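Nonribosomal peptide synthase (Streptomyces sp. MJ635-86F5, PDB 5JJP) adenylates aliphatic beta-amino acids, probably using ATP, and belongs to the ANL superfamily of AMP-binding enzymes. Local coordinates at residues A[275-280]-A[304-309]; A[338-343]-A[352-357]. One frame throughout, in Å; residues are numbered along the deposited sequence.

Interaction 1. Residues A[275-280]-A[304-309]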
ATOM      1  N   HIS A 275      -8.511  -3.474  -7.834  1.00 15.78           N
ATOM      2  CA  HIS A 275      -8.351  -2.577  -6.696  1.00 16.58           C
ATOM      3  C   HIS A 275      -8.525  -1.150  -7.184  1.00 16.64           C
ATOM      4  O   HIS A 275      -7.936  -0.763  -8.195  1.00 15.87           O
ATOM      5  CB  HIS A 275      -6.924  -2.660  -6.114  1.00 15.89           C
ATOM      6  CG  HIS A 275      -6.605  -3.954  -5.450  1.00 16.51           C
ATOM      7  ND1 HIS A 275      -5.438  -4.156  -4.753  1.00 17.50           N
ATOM      8  CD2 HIS A 275      -7.296  -5.109  -5.369  1.00 17.11           C
ATOM      9  CE1 HIS A 275      -5.429  -5.369  -4.250  1.00 18.57           C
ATOM     10  NE2 HIS A 275      -6.534  -5.985  -4.645  1.00 18.99           N
ATOM     11  N   GLY A 276      -9.294  -0.379  -6.458  1.00 16.79           N
ATOM     12  CA  GLY A 276      -9.516   1.009  -6.829  1.00 19.85           C
ATOM     13  C   GLY A 276     -10.444   1.720  -5.875  1.00 20.36           C
ATOM     14  O   GLY A 276     -11.062   1.082  -5.040  1.00 20.65           O
ATOM     15  N   VAL A 277     -10.510   3.046  -5.972  1.00 24.49           N
ATOM     16  CA  VAL A 277     -11.551   3.823  -5.246  1.00 26.23           C
ATOM     17  C   VAL A 277     -12.919   3.546  -5.876  1.00 27.14           C
ATOM     18  O   VAL A 277     -12.990   3.178  -7.021  1.00 25.08           O
ATOM     19  CB  VAL A 277     -11.262   5.347  -5.228  1.00 28.11           C
ATOM     20  CG1 VAL A 277      -9.981   5.640  -4.432  1.00 28.81           C
ATOM     21  CG2 VAL A 277     -11.130   5.941  -6.631  1.00 27.87           C
ATOM     22  N   PRO A 278     -13.997   3.694  -5.115  1.00 30.83           N
ATOM     23  CA  PRO A 278     -15.343   3.481  -5.618  1.00 32.07           C
ATOM     24  C   PRO A 278     -15.665   4.240  -6.896  1.00 31.92           C
ATOM     25  O   PRO A 278     -16.260   3.686  -7.778  1.00 33.22           O
ATOM     26  CB  PRO A 278     -16.213   4.031  -4.481  1.00 34.16           C
ATOM     27  CG  PRO A 278     -15.425   3.764  -3.253  1.00 32.68           C
ATOM     28  CD  PRO A 278     -13.998   4.008  -3.667  1.00 32.50           C
ATOM     29  N   SER A 279     -15.294   5.519  -6.960  1.00 35.41           N
ATOM     30  CA  SER A 279     -15.618   6.415  -8.093  1.00 34.85           C
ATOM     31  C   SER A 279     -15.008   5.975  -9.396  1.00 35.23           C
ATOM     32  O   SER A 279     -15.433   6.403 -10.446  1.00 42.32           O
ATOM     33  CB  SER A 279     -15.145   7.842  -7.802  1.00 35.00           C
ATOM     34  OG  SER A 279     -13.722   7.918  -7.654  1.00 37.09           O
ATOM     35  N   LEU A 280     -13.980   5.141  -9.341  1.00 35.96           N
ATOM     36  CA  LEU A 280     -13.466   4.481 -10.533  1.00 34.44           C
ATOM     37  C   LEU A 280     -14.592   3.954 -11.423  1.00 35.42           C
ATOM     38  O   LEU A 280     -14.491   3.986 -12.648  1.00 36.04           O
ATOM     39  CB  LEU A 280     -12.571   3.318 -10.111  1.00 36.98           C
ATOM     40  CG  LEU A 280     -12.203   2.320 -11.179  1.00 37.93           C
ATOM     41  CD1 LEU A 280     -11.358   3.014 -12.231  1.00 39.04           C
ATOM     42  CD2 LEU A 280     -11.427   1.162 -10.562  1.00 40.74           C
ATOM     43  N   SER A 304     -11.385   1.113  -1.608  1.00 38.06           N
ATOM     44  CA  SER A 304     -11.111   1.883  -0.411  1.00 41.29           C
ATOM     45  C   SER A 304     -10.925   3.322  -0.683  1.00 42.85           C
ATOM     46  O   SER A 304     -10.722   3.733  -1.815  1.00 40.48           O
ATOM     47  CB  SER A 304      -9.788   1.427   0.158  1.00 45.60           C
ATOM     48  OG  SER A 304      -8.765   1.803  -0.735  1.00 51.69           O
ATOM     49  N   GLY A 305     -10.886   4.077   0.411  1.00 53.42           N
ATOM     50  CA  GLY A 305     -10.314   5.426   0.413  1.00 54.01           C
ATOM     51  C   GLY A 305     -11.339   6.495   0.121  1.00 54.06           C
ATOM     52  O   GLY A 305     -10.985   7.663  -0.137  1.00 52.79           O
ATOM     53  N   GLU A 306     -12.616   6.109   0.186  1.00 50.30           N
ATOM     54  CA  GLU A 306     -13.669   6.991  -0.271  1.00 51.15           C
ATOM     55  C   GLU A 306     -15.007   6.327   0.024  1.00 53.81           C
ATOM     56  O   GLU A 306     -15.120   5.105  -0.013  1.00 59.13           O
ATOM     57  CB  GLU A 306     -13.388   7.319  -1.748  1.00 53.35           C
ATOM     58  CG  GLU A 306     -14.533   7.697  -2.656  1.00 56.44           C
ATOM     59  CD  GLU A 306     -14.091   7.709  -4.119  1.00 53.01           C
ATOM     60  OE1 GLU A 306     -12.997   8.238  -4.443  1.00 51.00           O
ATOM     61  OE2 GLU A 306     -14.837   7.173  -4.963  1.00 58.70           O
ATOM     62  N   ASP A 307     -15.984   7.130   0.432  1.00 54.85           N
ATOM     63  CA  ASP A 307     -17.337   6.643   0.673  1.00 57.83           C
ATOM     64  C   ASP A 307     -17.944   6.235  -0.663  1.00 58.00           C
ATOM     65  O   ASP A 307     -17.763   6.921  -1.643  1.00 57.00           O
ATOM     66  CB  ASP A 307     -18.201   7.715   1.367  1.00 62.72           C
ATOM     67  CG  ASP A 307     -18.059   7.696   2.909  1.00 68.24           C
ATOM     68  OD1 ASP A 307     -17.637   8.729   3.482  1.00 65.06           O
ATOM     69  OD2 ASP A 307     -18.369   6.657   3.552  1.00 59.46           O
ATOM     70  N   PHE A 308     -18.607   5.082  -0.693  1.00 59.57           N
ATOM     71  CA  PHE A 308     -19.277   4.544  -1.884  1.00 60.52           C
ATOM     72  C   PHE A 308     -20.787   4.834  -1.743  1.00 67.34           C
ATOM     73  O   PHE A 308     -21.442   4.211  -0.896  1.00 76.84           O
ATOM     74  CB  PHE A 308     -19.065   3.007  -1.952  1.00 60.10           C
ATOM     75  CG  PHE A 308     -19.037   2.430  -3.350  1.00 63.75           C
ATOM     76  CD1 PHE A 308     -18.117   1.430  -3.697  1.00 63.52           C
ATOM     77  CD2 PHE A 308     -19.920   2.863  -4.329  1.00 64.46           C
ATOM     78  CE1 PHE A 308     -18.082   0.912  -4.989  1.00 62.66           C
ATOM     79  CE2 PHE A 308     -19.884   2.336  -5.615  1.00 62.63           C
ATOM     80  CZ  PHE A 308     -18.967   1.357  -5.949  1.00 62.32           C
ATOM     81  N   PRO A 309     -21.360   5.763  -2.550  1.00 64.01           N
ATOM     82  CA  PRO A 309     -22.840   5.873  -2.541  1.00 59.23           C
ATOM     83  C   PRO A 309     -23.518   4.502  -2.804  1.00 52.89           C
ATOM     84  O   PRO A 309     -23.168   3.804  -3.770  1.00 49.83           O
ATOM     85  CB  PRO A 309     -23.134   6.863  -3.687  1.00 61.28           C
ATOM     86  CG  PRO A 309     -21.846   7.569  -3.948  1.00 63.08           C
ATOM     87  CD  PRO A 309     -20.750   6.610  -3.593  1.00 65.09           C
TER
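The tight half of this contact is built on P278, which lies between the E306 carboxylate and the F308 ring, and on S279, which meets the carboxylate alone. E306 has CG anti to its backbone N (chi1 154°) and an extended chain, which runs past the P278 ring and brings the carboxylate to the 3-10 turn that starts at P278. There E306 OE2 uses its syn lone pair to accept from S279 N at 2.6 Å, with the N-H bent to 141°. The other oxygen takes a weak bond from the serine hydroxyl, S279 OG to E306 OE1 at 3.3 Å, so S279 grips both oxygens; the backbone N-H would probably favour the ionised carboxylate. Beyond P278, the F308 ring takes P278 CB over one face, 3.5 Å from the ring centroid, in a CH-pi contact.

Towards S304 the packing loosens. V277 CG1 touches S304 O at 3.3 Å, and the one backbone hydrogen bond across, S304 N to G276 O, is weak at 3.4 Å. G305 and D307 lie exposed. The S-G-E sequence 304-306 is consistent with the loop that in related adenylating enzymes lines the adenine pocket.

Strands 273-276 and 300-304 are parallel neighbours in the six-stranded sheet, and the contact forms where the backbone leaves the sheet at the end of each strand. H275 bonds across to A224 and T226, F308 meets F303 edge-to-face, and P309 is the N-cap residue of helix 310-319.

Interaction 2. Residues A[338-343]-A[352-357]; sequences SVTDVP and RLTIGY
A classic beta bulge, I355 and G356 both facing L433, gives the loop 352-357 its shape where it passes edge strand 338-341. S338 makes the direct polar link: its OG, between the backbone N and the carbonyl carbon (chi1 78°), donates to I355 O at 2.7 Å, in the carbonyl plane and on a lone pair. Beside it a water bridges the two segments, accepting from V339 N at 2.9 Å and donating to Y357 O at 2.7 Å. An alanine in place of S338 would remove the hydroxyl that donates to I355 O and would probably loosen the bulge against the strand.

Further along, T340 CG2 meets T354 CG2 at 4.0 Å, the two side chains crossing at about a right angle, and V342 CG2 touches L353 CD2 over L313 of helix 310-319. Behind this shell, T354 OG1 does double duty, donating to L433 O and accepting from G356 N at 3.0 Å in an ST turn. S338, T340 and V342 are held by backbone bonds to Y329, N327 and I325. G356 has positive phi, and a beta carbon on it would sit just 2.6 Å from T340 OG1.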
ATOM      1  N   SER A 338      -9.460  -2.715   8.477  1.00 24.48           N
ATOM      2  CA  SER A 338     -10.509  -3.727   8.407  1.00 24.86           C
ATOM      3  C   SER A 338     -10.912  -3.980   6.996  1.00 25.26           C
ATOM      4  O   SER A 338     -10.832  -3.105   6.135  1.00 24.28           O
ATOM      5  CB  SER A 338     -11.760  -3.309   9.195  1.00 24.07           C
ATOM      6  OG  SER A 338     -12.521  -2.366   8.457  1.00 23.53           O
ATOM      7  N   VAL A 339     -11.397  -5.198   6.774  1.00 29.67           N
ATOM      8  CA  VAL A 339     -11.862  -5.612   5.465  1.00 29.59           C
ATOM      9  C   VAL A 339     -13.147  -6.392   5.636  1.00 28.38           C
ATOM     10  O   VAL A 339     -13.235  -7.278   6.436  1.00 26.29           O
ATOM     11  CB  VAL A 339     -10.810  -6.442   4.692  1.00 31.40           C
ATOM     12  CG1 VAL A 339     -10.482  -7.734   5.412  1.00 31.36           C
ATOM     13  CG2 VAL A 339     -11.319  -6.736   3.279  1.00 31.17           C
ATOM     14  N   THR A 340     -14.130  -6.049   4.822  1.00 28.00           N
ATOM     15  CA  THR A 340     -15.496  -6.461   5.038  1.00 28.11           C
ATOM     16  C   THR A 340     -16.084  -6.927   3.701  1.00 26.41           C
ATOM     17  O   THR A 340     -15.900  -6.268   2.681  1.00 25.78           O
ATOM     18  CB  THR A 340     -16.272  -5.254   5.577  1.00 29.22           C
ATOM     19  OG1 THR A 340     -15.833  -4.988   6.906  1.00 35.41           O
ATOM     20  CG2 THR A 340     -17.724  -5.496   5.595  1.00 30.97           C
ATOM     21  N   ASP A 341     -16.755  -8.067   3.710  1.00 26.19           N
ATOM     22  CA  ASP A 341     -17.540  -8.511   2.568  1.00 28.42           C
ATOM     23  C   ASP A 341     -18.759  -7.585   2.404  1.00 26.86           C
ATOM     24  O   ASP A 341     -19.467  -7.288   3.343  1.00 30.34           O
ATOM     25  CB  ASP A 341     -18.012  -9.982   2.748  1.00 29.15           C
ATOM     26  CG  ASP A 341     -16.864 -10.983   2.696  1.00 29.78           C
ATOM     27  OD1 ASP A 341     -16.016 -10.856   1.839  1.00 29.28           O
ATOM     28  OD2 ASP A 341     -16.782 -11.908   3.519  1.00 33.74           O
ATOM     29  N   VAL A 342     -18.986  -7.131   1.187  1.00 26.92           N
ATOM     30  CA  VAL A 342     -20.237  -6.486   0.804  1.00 24.59           C
ATOM     31  C   VAL A 342     -21.293  -7.573   0.518  1.00 24.38           C
ATOM     32  O   VAL A 342     -21.068  -8.460  -0.288  1.00 18.50           O
ATOM     33  CB  VAL A 342     -19.998  -5.630  -0.459  1.00 26.52           C
ATOM     34  CG1 VAL A 342     -21.290  -5.049  -0.999  1.00 28.87           C
ATOM     35  CG2 VAL A 342     -19.031  -4.492  -0.138  1.00 27.69           C
ATOM     36  N   PRO A 343     -22.442  -7.541   1.224  1.00 27.71           N
ATOM     37  CA  PRO A 343     -23.444  -8.596   0.978  1.00 28.56           C
ATOM     38  C   PRO A 343     -24.028  -8.472  -0.420  1.00 30.55           C
ATOM     39  O   PRO A 343     -24.184  -7.341  -0.906  1.00 25.04           O
ATOM     40  CB  PRO A 343     -24.522  -8.340   2.036  1.00 28.79           C
ATOM     41  CG  PRO A 343     -24.080  -7.169   2.827  1.00 28.18           C
ATOM     42  CD  PRO A 343     -22.827  -6.595   2.274  1.00 27.06           C
ATOM     43  N   ARG A 352     -26.092   2.345   5.526  1.00 54.64           N
ATOM     44  CA  ARG A 352     -24.672   2.527   5.837  1.00 49.32           C
ATOM     45  C   ARG A 352     -23.980   1.174   5.865  1.00 43.83           C
ATOM     46  O   ARG A 352     -24.373   0.294   6.626  1.00 41.23           O
ATOM     47  CB  ARG A 352     -24.487   3.212   7.201  1.00 53.48           C
ATOM     48  CG  ARG A 352     -23.040   3.572   7.497  1.00 57.72           C
ATOM     49  CD  ARG A 352     -22.878   4.358   8.785  1.00 62.28           C
ATOM     50  NE  ARG A 352     -23.104   5.795   8.622  1.00 67.26           N
ATOM     51  CZ  ARG A 352     -24.233   6.438   8.896  1.00 69.21           C
ATOM     52  NH1 ARG A 352     -25.306   5.793   9.355  1.00 76.37           N
ATOM     53  NH2 ARG A 352     -24.282   7.750   8.715  1.00 63.28           N
ATOM     54  N   LEU A 353     -22.934   1.022   5.059  1.00 39.81           N
ATOM     55  CA  LEU A 353     -22.123  -0.200   5.044  1.00 37.41           C
ATOM     56  C   LEU A 353     -21.275  -0.276   6.316  1.00 33.33           C
ATOM     57  O   LEU A 353     -20.647   0.703   6.704  1.00 33.25           O
ATOM     58  CB  LEU A 353     -21.212  -0.162   3.835  1.00 40.89           C
ATOM     59  CG  LEU A 353     -21.137  -1.371   2.917  1.00 42.59           C
ATOM     60  CD1 LEU A 353     -22.498  -1.791   2.412  1.00 42.74           C
ATOM     61  CD2 LEU A 353     -20.253  -0.967   1.754  1.00 46.11           C
ATOM     62  N   THR A 354     -21.276  -1.413   6.989  1.00 27.45           N
ATOM     63  CA  THR A 354     -20.416  -1.581   8.145  1.00 25.99           C
ATOM     64  C   THR A 354     -18.926  -1.594   7.769  1.00 28.64           C
ATOM     65  O   THR A 354     -18.549  -1.991   6.639  1.00 32.98           O
ATOM     66  CB  THR A 354     -20.762  -2.862   8.943  1.00 24.36           C
ATOM     67  OG1 THR A 354     -20.035  -2.864  10.167  1.00 24.06           O
ATOM     68  CG2 THR A 354     -20.460  -4.163   8.157  1.00 24.59           C
ATOM     69  N   ILE A 355     -18.072  -1.208   8.716  1.00 25.00           N
ATOM     70  CA  ILE A 355     -16.634  -1.418   8.556  1.00 24.52           C
ATOM     71  C   ILE A 355     -16.167  -2.606   9.391  1.00 26.47           C
ATOM     72  O   ILE A 355     -14.980  -2.909   9.452  1.00 27.62           O
ATOM     73  CB  ILE A 355     -15.816  -0.129   8.863  1.00 25.34           C
ATOM     74  CG1 ILE A 355     -16.066   0.371  10.282  1.00 24.99           C
ATOM     75  CG2 ILE A 355     -16.175   0.972   7.874  1.00 25.08           C
ATOM     76  CD1 ILE A 355     -15.182   1.529  10.714  1.00 25.16           C
ATOM     77  N   GLY A 356     -17.097  -3.281  10.046  1.00 25.59           N
ATOM     78  CA  GLY A 356     -16.842  -4.605  10.566  1.00 26.02           C
ATOM     79  C   GLY A 356     -15.929  -4.628  11.751  1.00 25.35           C
ATOM     80  O   GLY A 356     -16.027  -3.768  12.614  1.00 25.72           O
ATOM     81  N   TYR A 357     -15.087  -5.658  11.814  1.00 28.03           N
ATOM     82  CA  TYR A 357     -14.065  -5.806  12.852  1.00 30.61           C
ATOM     83  C   TYR A 357     -12.708  -5.589  12.247  1.00 27.57           C
ATOM     84  O   TYR A 357     -12.524  -5.848  11.070  1.00 25.50           O
ATOM     85  CB  TYR A 357     -14.055  -7.225  13.430  1.00 37.15           C
ATOM     86  CG  TYR A 357     -15.390  -7.733  13.968  1.00 40.38           C
ATOM     87  CD1 TYR A 357     -15.870  -7.294  15.194  1.00 43.52           C
ATOM     88  CD2 TYR A 357     -16.123  -8.688  13.269  1.00 43.46           C
ATOM     89  CE1 TYR A 357     -17.063  -7.747  15.699  1.00 47.97           C
ATOM     90  CE2 TYR A 357     -17.313  -9.182  13.771  1.00 46.52           C
ATOM     91  CZ  TYR A 357     -17.789  -8.695  14.983  1.00 51.37           C
ATOM     92  OH  TYR A 357     -18.975  -9.161  15.502  1.00 47.46           O
TER
HETATM   93  O   HOH W   1     -11.496  -7.117   8.891  1.00 15.99           O

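Both contacts draw on the same six-stranded mixed sheet: interaction 1 sits where strands 273-276 and 300-304 end, and interaction 2 lies along edge strand 338-341, with strand 324-329 in between. Their centres are 14 Å apart and their nearest atoms about 6 Å, so they do not touch. Helix 310-319 connects them, starting right after P309 of interaction 1 and offering L313 to V342 and L353 of interaction 2. The 352-357 segment also ties the sheet to strand 433-438 of the antiparallel sheet. Y329, packed against S338 and I355, ends the strand leading into a loop that, in related adenylating enzymes, joins the 304-306 loop around the nucleotide.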